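Pirin family protein (Acinetobacter baumannii, PDB 6D0P) is a metal-dependent cupin protein of the pirin family, probably acting as a quercetin 2,3-dioxygenase with one iron ion bound per subunit. Local coordinates at residues A[74-79]-A[162-167]; A[264-269]-A[276-281]. All blocks are in the same frame, centred on the assembly; numbering follows the deposited sequence.

Two contacts lie on opposite sides of the chain's centre in this bicupin; contact 1 joins its two large sheets, while contact 2 is local to the C-terminal part. Contact 1 comes first along the sequence and spans 83 residues, setting the end of strand 69-75, in one seven-stranded antiparallel sheet, against strand 162-165 of the other. In contact 2, strand 266-268 and helix 271-282, close in sequence, pack on each other. Their centres lie 29 Å apart and their nearest atoms about 17 Å. Contact 1 thus belongs to the interface between the two sheets, whereas contact 2 belongs to a C-terminal element that lies beside the metal-binding strand 64-66 of the N-terminal cupin.

Contact 1: A[74-79]-A[162-167]; sequences IAYQGE and HLRVIA
Ile74 overlaps the end of Arg164 with one branch and meets Ile166 with the other. Its CG2 methyl comes up to the edge of the Arg164 guanidinium, in the plane of the group, 3.7 Å from NH1, while the two side chains run past each other in opposite directions. The second branch, CG1, lies anti to the carbonyl carbon (chi1 -54°) and brings CD1 against CD1 of Ile166, tip to tip, at 3.8 Å. The Ile166 side chain also touches Trp99 and Asp187. Strand 69-75 and strand 162-165 belong to separate antiparallel sheets of the bicupin, and it is side chains that bridge them here: the nearest CA atoms, those of Ile74 and Ile166, are 9.4 Å apart. Each segment turns a corner, at Tyr76 and at Ile166, and a classic beta bulge lies at each bend, formed by Tyr76 and Gln77 opposite Glu124 and by Ile166 and Ala167 opposite Val185. Tyr76 also reaches Arg164, with CE1 4.1 Å from NH1 and the ring and guanidinium planes 42° apart, an oblique approach. Asp187 of strand 183-190 joins the polar ends of both residues, forming a salt bridge to Arg164 NE through OD1 and a hydrogen bond to Tyr76 OH through OD2. A further hydrogen bond runs from Arg164 NH2 to Gly95 O and, with the salt bridge, limits the rotation of the guanidinium.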
loop_
_atom_site.group_PDB
_atom_site.type_symbol
_atom_site.label_atom_id
_atom_site.label_comp_id
_atom_site.label_asym_id
_atom_site.label_seq_id
_atom_site.Cartn_x
_atom_site.Cartn_y
_atom_site.Cartn_z
ATOM N N ILE A 74 4.793 -1.394 3.912
ATOM C CA ILE A 74 5.998 -1.802 3.212
ATOM C C ILE A 74 7.135 -0.905 3.698
ATOM O O ILE A 74 7.105 0.292 3.451
ATOM C CB ILE A 74 5.783 -1.671 1.688
ATOM C CG1 ILE A 74 4.537 -2.416 1.199
ATOM C CG2 ILE A 74 7.035 -2.084 0.911
ATOM C CD1 ILE A 74 4.184 -2.100 -0.262
ATOM N N ALA A 75 8.128 -1.469 4.394
ATOM C CA ALA A 75 9.227 -0.668 4.953
ATOM C C ALA A 75 10.377 -0.598 3.937
ATOM O O ALA A 75 10.892 -1.632 3.542
ATOM C CB ALA A 75 9.702 -1.272 6.260
ATOM N N TYR A 76 10.797 0.608 3.563
ATOM C CA TYR A 76 11.927 0.793 2.623
ATOM C C TYR A 76 13.199 1.213 3.377
ATOM O O TYR A 76 14.299 0.736 3.073
ATOM C CB TYR A 76 11.555 1.789 1.520
ATOM C CG TYR A 76 10.516 1.269 0.554
ATOM C CD1 TYR A 76 10.763 0.142 -0.219
ATOM C CD2 TYR A 76 9.303 1.903 0.385
ATOM C CE1 TYR A 76 9.819 -0.350 -1.113
ATOM C CE2 TYR A 76 8.350 1.427 -0.501
ATOM C CZ TYR A 76 8.615 0.312 -1.270
ATOM O OH TYR A 76 7.671 -0.153 -2.137
ATOM N N GLN A 77 13.066 2.137 4.320
ATOM C CA GLN A 77 14.193 2.586 5.142
ATOM C C GLN A 77 13.653 2.749 6.560
ATOM O O GLN A 77 12.550 3.267 6.758
ATOM C CB GLN A 77 14.803 3.899 4.655
ATOM C CG GLN A 77 15.352 3.850 3.235
ATOM C CD GLN A 77 16.167 5.073 2.889
ATOM O OE1 GLN A 77 17.245 5.305 3.446
ATOM N NE2 GLN A 77 15.670 5.861 1.953
ATOM N N GLY A 78 14.410 2.286 7.534
ATOM C CA GLY A 78 13.888 2.315 8.898
ATOM C C GLY A 78 12.965 1.131 9.169
ATOM O O GLY A 78 12.854 0.207 8.344
ATOM N N GLU A 79 12.272 1.159 10.314
ATOM C CA GLU A 79 11.491 0.013 10.778
ATOM C C GLU A 79 10.247 0.492 11.521
ATOM O O GLU A 79 10.301 1.511 12.183
ATOM C CB GLU A 79 12.264 -0.831 11.792
ATOM C CG GLU A 79 13.631 -1.310 11.356
ATOM C CD GLU A 79 14.284 -2.302 12.318
ATOM O OE1 GLU A 79 13.903 -2.327 13.543
ATOM O OE2 GLU A 79 15.208 -3.051 11.854
ATOM N N HIS A 162 14.437 -4.624 -10.923
ATOM C CA HIS A 162 13.829 -5.782 -10.289
ATOM C C HIS A 162 12.387 -5.456 -9.874
ATOM O O HIS A 162 11.977 -4.282 -9.766
ATOM C CB HIS A 162 14.663 -6.283 -9.100
ATOM C CG HIS A 162 14.615 -5.378 -7.917
ATOM N ND1 HIS A 162 13.783 -5.617 -6.849
ATOM C CD2 HIS A 162 15.253 -4.222 -7.653
ATOM C CE1 HIS A 162 13.913 -4.640 -5.969
ATOM N NE2 HIS A 162 14.814 -3.774 -6.444
ATOM N N LEU A 163 11.638 -6.526 -9.663
ATOM C CA LEU A 163 10.271 -6.447 -9.253
ATOM C C LEU A 163 10.032 -7.489 -8.153
ATOM O O LEU A 163 10.428 -8.658 -8.301
ATOM C CB LEU A 163 9.418 -6.698 -10.499
ATOM C CG LEU A 163 7.905 -6.658 -10.314
ATOM C CD1 LEU A 163 7.231 -6.272 -11.615
ATOM C CD2 LEU A 163 7.379 -7.992 -9.805
ATOM N N ARG A 164 9.419 -7.062 -7.051
ATOM C CA ARG A 164 9.064 -7.964 -5.957
ATOM C C ARG A 164 7.569 -8.258 -6.046
ATOM O O ARG A 164 6.751 -7.313 -6.220
ATOM C CB ARG A 164 9.345 -7.326 -4.595
ATOM C CG ARG A 164 10.791 -6.897 -4.386
ATOM C CD ARG A 164 11.075 -6.736 -2.901
ATOM N NE ARG A 164 10.215 -5.715 -2.329
ATOM C CZ ARG A 164 10.150 -5.436 -1.031
ATOM N NH1 ARG A 164 9.391 -4.442 -0.610
ATOM N NH2 ARG A 164 10.872 -6.130 -0.179
ATOM N N VAL A 165 7.210 -9.529 -5.923
ATOM C CA VAL A 165 5.818 -9.926 -6.011
ATOM C C VAL A 165 5.255 -9.998 -4.593
ATOM O O VAL A 165 5.324 -11.024 -3.916
ATOM C CB VAL A 165 5.661 -11.254 -6.774
ATOM C CG1 VAL A 165 4.203 -11.536 -7.089
ATOM C CG2 VAL A 165 6.481 -11.262 -8.058
ATOM N N ILE A 166 4.717 -8.890 -4.135
ATOM C CA ILE A 166 4.195 -8.833 -2.778
ATOM C C ILE A 166 2.873 -9.629 -2.715
ATOM O O ILE A 166 2.659 -10.404 -1.792
ATOM C CB ILE A 166 4.080 -7.374 -2.311
ATOM C CG1 ILE A 166 5.473 -6.752 -2.166
ATOM C CG2 ILE A 166 3.296 -7.275 -1.013
ATOM C CD1 ILE A 166 5.447 -5.266 -1.959
ATOM N N ALA A 167 2.031 -9.449 -3.716
ATOM C CA ALA A 167 0.800 -10.192 -3.859
ATOM C C ALA A 167 0.543 -10.463 -5.343
ATOM O O ALA A 167 0.910 -9.643 -6.205
ATOM C CB ALA A 167 -0.361 -9.427 -3.254
#

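Contact 2: A[264-269]-A[276-281]; sequences GPFVMN and EAINDF
Strand 266-268 and the helix segment 276-281 run roughly antiparallel, at 144° between their N-to-C directions, with their axes 9.9 Å apart at closest approach. Phe266 carries most of the contact on the strand side. With CG anti to the carbonyl carbon (chi1 -51°), its ring extends from the strand to the helix and offers one face to Ala277. The CB methyl of Ala277 sits 3.9 Å from the ring centroid and only 12° off the normal, a CH-pi contact made almost over the middle of the ring. The ring also comes close to the helix backbone, with CZ of Phe266 3.9 Å from Ala277 O. Along the ring's perimeter, Phe281 CB approaches CZ at 3.9 Å, near the ring plane, so the next turn of the helix meets an edge where Ala277 meets a face. The Phe281 side chain crosses that of Phe266 at about a right angle. Ile278 adds a looser apolar touch, CG1 to Phe266 CE2 at 4.4 Å. Ile274, about one turn earlier in helix 271-282, and Pro65 of strand 64-66 also touch the Phe266 side chain. Asp280, on the same helix, forms a salt bridge with Arg67, next to His66. This is a strand-to-helix hydrophobic packing within the C-terminal part of a pirin-type bicupin, lying alongside the strand that carries the manganese ligands His64 and His66.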
loop_
_atom_site.group_PDB
_atom_site.type_symbol
_atom_site.label_atom_id
_atom_site.label_comp_id
_atom_site.label_asym_id
_atom_site.label_seq_id
_atom_site.Cartn_x
_atom_site.Cartn_y
_atom_site.Cartn_z
ATOM N N GLY A 264 -13.388 7.916 8.180
ATOM C CA GLY A 264 -12.147 7.793 8.961
ATOM C C GLY A 264 -11.402 6.484 8.735
ATOM O O GLY A 264 -10.965 6.186 7.630
ATOM N N PRO A 265 -11.266 5.665 9.774
ATOM C CA PRO A 265 -10.576 4.401 9.514
ATOM C C PRO A 265 -11.519 3.202 9.311
ATOM O O PRO A 265 -11.108 2.041 9.481
ATOM C CB PRO A 265 -9.718 4.292 10.768
ATOM C CG PRO A 265 -10.634 4.780 11.852
ATOM C CD PRO A 265 -11.482 5.855 11.205
ATOM N N PHE A 266 -12.764 3.475 8.945
ATOM C CA PHE A 266 -13.715 2.418 8.656
ATOM C C PHE A 266 -14.107 2.487 7.175
ATOM O O PHE A 266 -14.372 3.572 6.666
ATOM C CB PHE A 266 -14.978 2.570 9.492
ATOM C CG PHE A 266 -14.756 2.748 10.972
ATOM C CD1 PHE A 266 -14.069 1.796 11.697
ATOM C CD2 PHE A 266 -15.326 3.817 11.645
ATOM C CE1 PHE A 266 -13.908 1.931 13.065
ATOM C CE2 PHE A 266 -15.150 3.956 13.014
ATOM C CZ PHE A 266 -14.460 3.003 13.720
ATOM N N VAL A 267 -14.138 1.348 6.486
ATOM C CA VAL A 267 -14.600 1.329 5.107
ATOM C C VAL A 267 -15.515 0.116 4.962
ATOM O O VAL A 267 -15.041 -1.038 5.055
ATOM C CB VAL A 267 -13.457 1.278 4.077
ATOM C CG1 VAL A 267 -14.032 1.223 2.670
ATOM C CG2 VAL A 267 -12.500 2.451 4.215
HETATM N N MSE A 268 -16.807 0.382 4.789
HETATM C CA MSE A 268 -17.805 -0.662 4.684
HETATM C C MSE A 268 -18.553 -0.495 3.381
HETATM O O MSE A 268 -18.077 0.224 2.473
HETATM C CB MSE A 268 -18.717 -0.574 5.925
HETATM C CG MSE A 268 -17.941 -0.803 7.246
HETATM SE SE MSE A 268 -17.300 -2.661 7.374
HETATM C CE MSE A 268 -19.024 -3.638 7.435
ATOM N N ASN A 269 -19.698 -1.170 3.248
ATOM C CA ASN A 269 -20.478 -1.093 2.010
ATOM C C ASN A 269 -21.670 -0.141 2.168
ATOM O O ASN A 269 -22.155 0.402 1.143
ATOM C CB ASN A 269 -20.975 -2.468 1.549
ATOM C CG ASN A 269 -19.845 -3.404 1.185
ATOM O OD1 ASN A 269 -19.585 -4.351 1.921
ATOM N ND2 ASN A 269 -19.136 -3.123 0.096
ATOM N N GLU A 276 -22.867 1.343 12.650
ATOM C CA GLU A 276 -22.559 0.228 13.578
ATOM C C GLU A 276 -21.078 0.284 13.995
ATOM O O GLU A 276 -20.753 0.073 15.162
ATOM C CB GLU A 276 -22.877 -1.124 12.935
ATOM C CG GLU A 276 -24.363 -1.355 12.721
ATOM C CD GLU A 276 -24.711 -2.669 12.031
ATOM O OE1 GLU A 276 -25.633 -3.364 12.533
ATOM O OE2 GLU A 276 -24.073 -2.999 10.981
ATOM N N ALA A 277 -20.184 0.570 13.052
ATOM C CA ALA A 277 -18.751 0.677 13.365
ATOM C C ALA A 277 -18.503 1.819 14.361
ATOM O O ALA A 277 -17.778 1.658 15.320
ATOM C CB ALA A 277 -17.947 0.889 12.106
ATOM N N ILE A 278 -19.079 2.980 14.085
ATOM C CA ILE A 278 -18.968 4.143 14.962
ATOM C C ILE A 278 -19.461 3.788 16.366
ATOM O O ILE A 278 -18.786 4.095 17.365
ATOM C CB ILE A 278 -19.775 5.325 14.393
ATOM C CG1 ILE A 278 -19.113 5.885 13.138
ATOM C CG2 ILE A 278 -19.986 6.400 15.451
ATOM C CD1 ILE A 278 -19.972 6.880 12.396
ATOM N N ASN A 279 -20.631 3.163 16.440
ATOM C CA ASN A 279 -21.239 2.809 17.738
ATOM C C ASN A 279 -20.355 1.795 18.484
ATOM O O ASN A 279 -20.117 1.966 19.682
ATOM C CB ASN A 279 -22.689 2.355 17.569
ATOM C CG ASN A 279 -23.589 3.511 17.187
ATOM O OD1 ASN A 279 -23.209 4.668 17.344
ATOM N ND2 ASN A 279 -24.780 3.216 16.689
ATOM N N ASP A 280 -19.890 0.766 17.791
ATOM C CA ASP A 280 -19.025 -0.261 18.384
ATOM C C ASP A 280 -17.754 0.387 18.951
ATOM O O ASP A 280 -17.351 0.110 20.096
ATOM C CB ASP A 280 -18.649 -1.335 17.357
ATOM C CG ASP A 280 -19.778 -2.286 16.987
ATOM O OD1 ASP A 280 -20.822 -2.259 17.683
ATOM O OD2 ASP A 280 -19.619 -3.039 15.986
ATOM N N PHE A 281 -17.149 1.285 18.191
ATOM C CA PHE A 281 -15.898 1.881 18.639
ATOM C C PHE A 281 -16.134 2.875 19.778
ATOM O O PHE A 281 -15.376 2.890 20.743
ATOM C CB PHE A 281 -15.166 2.576 17.495
ATOM C CG PHE A 281 -13.991 3.399 17.958
ATOM C CD1 PHE A 281 -12.836 2.786 18.425
ATOM C CD2 PHE A 281 -14.042 4.784 17.931
ATOM C CE1 PHE A 281 -11.764 3.540 18.875
ATOM C CE2 PHE A 281 -12.960 5.539 18.365
ATOM C CZ PHE A 281 -11.823 4.915 18.838
#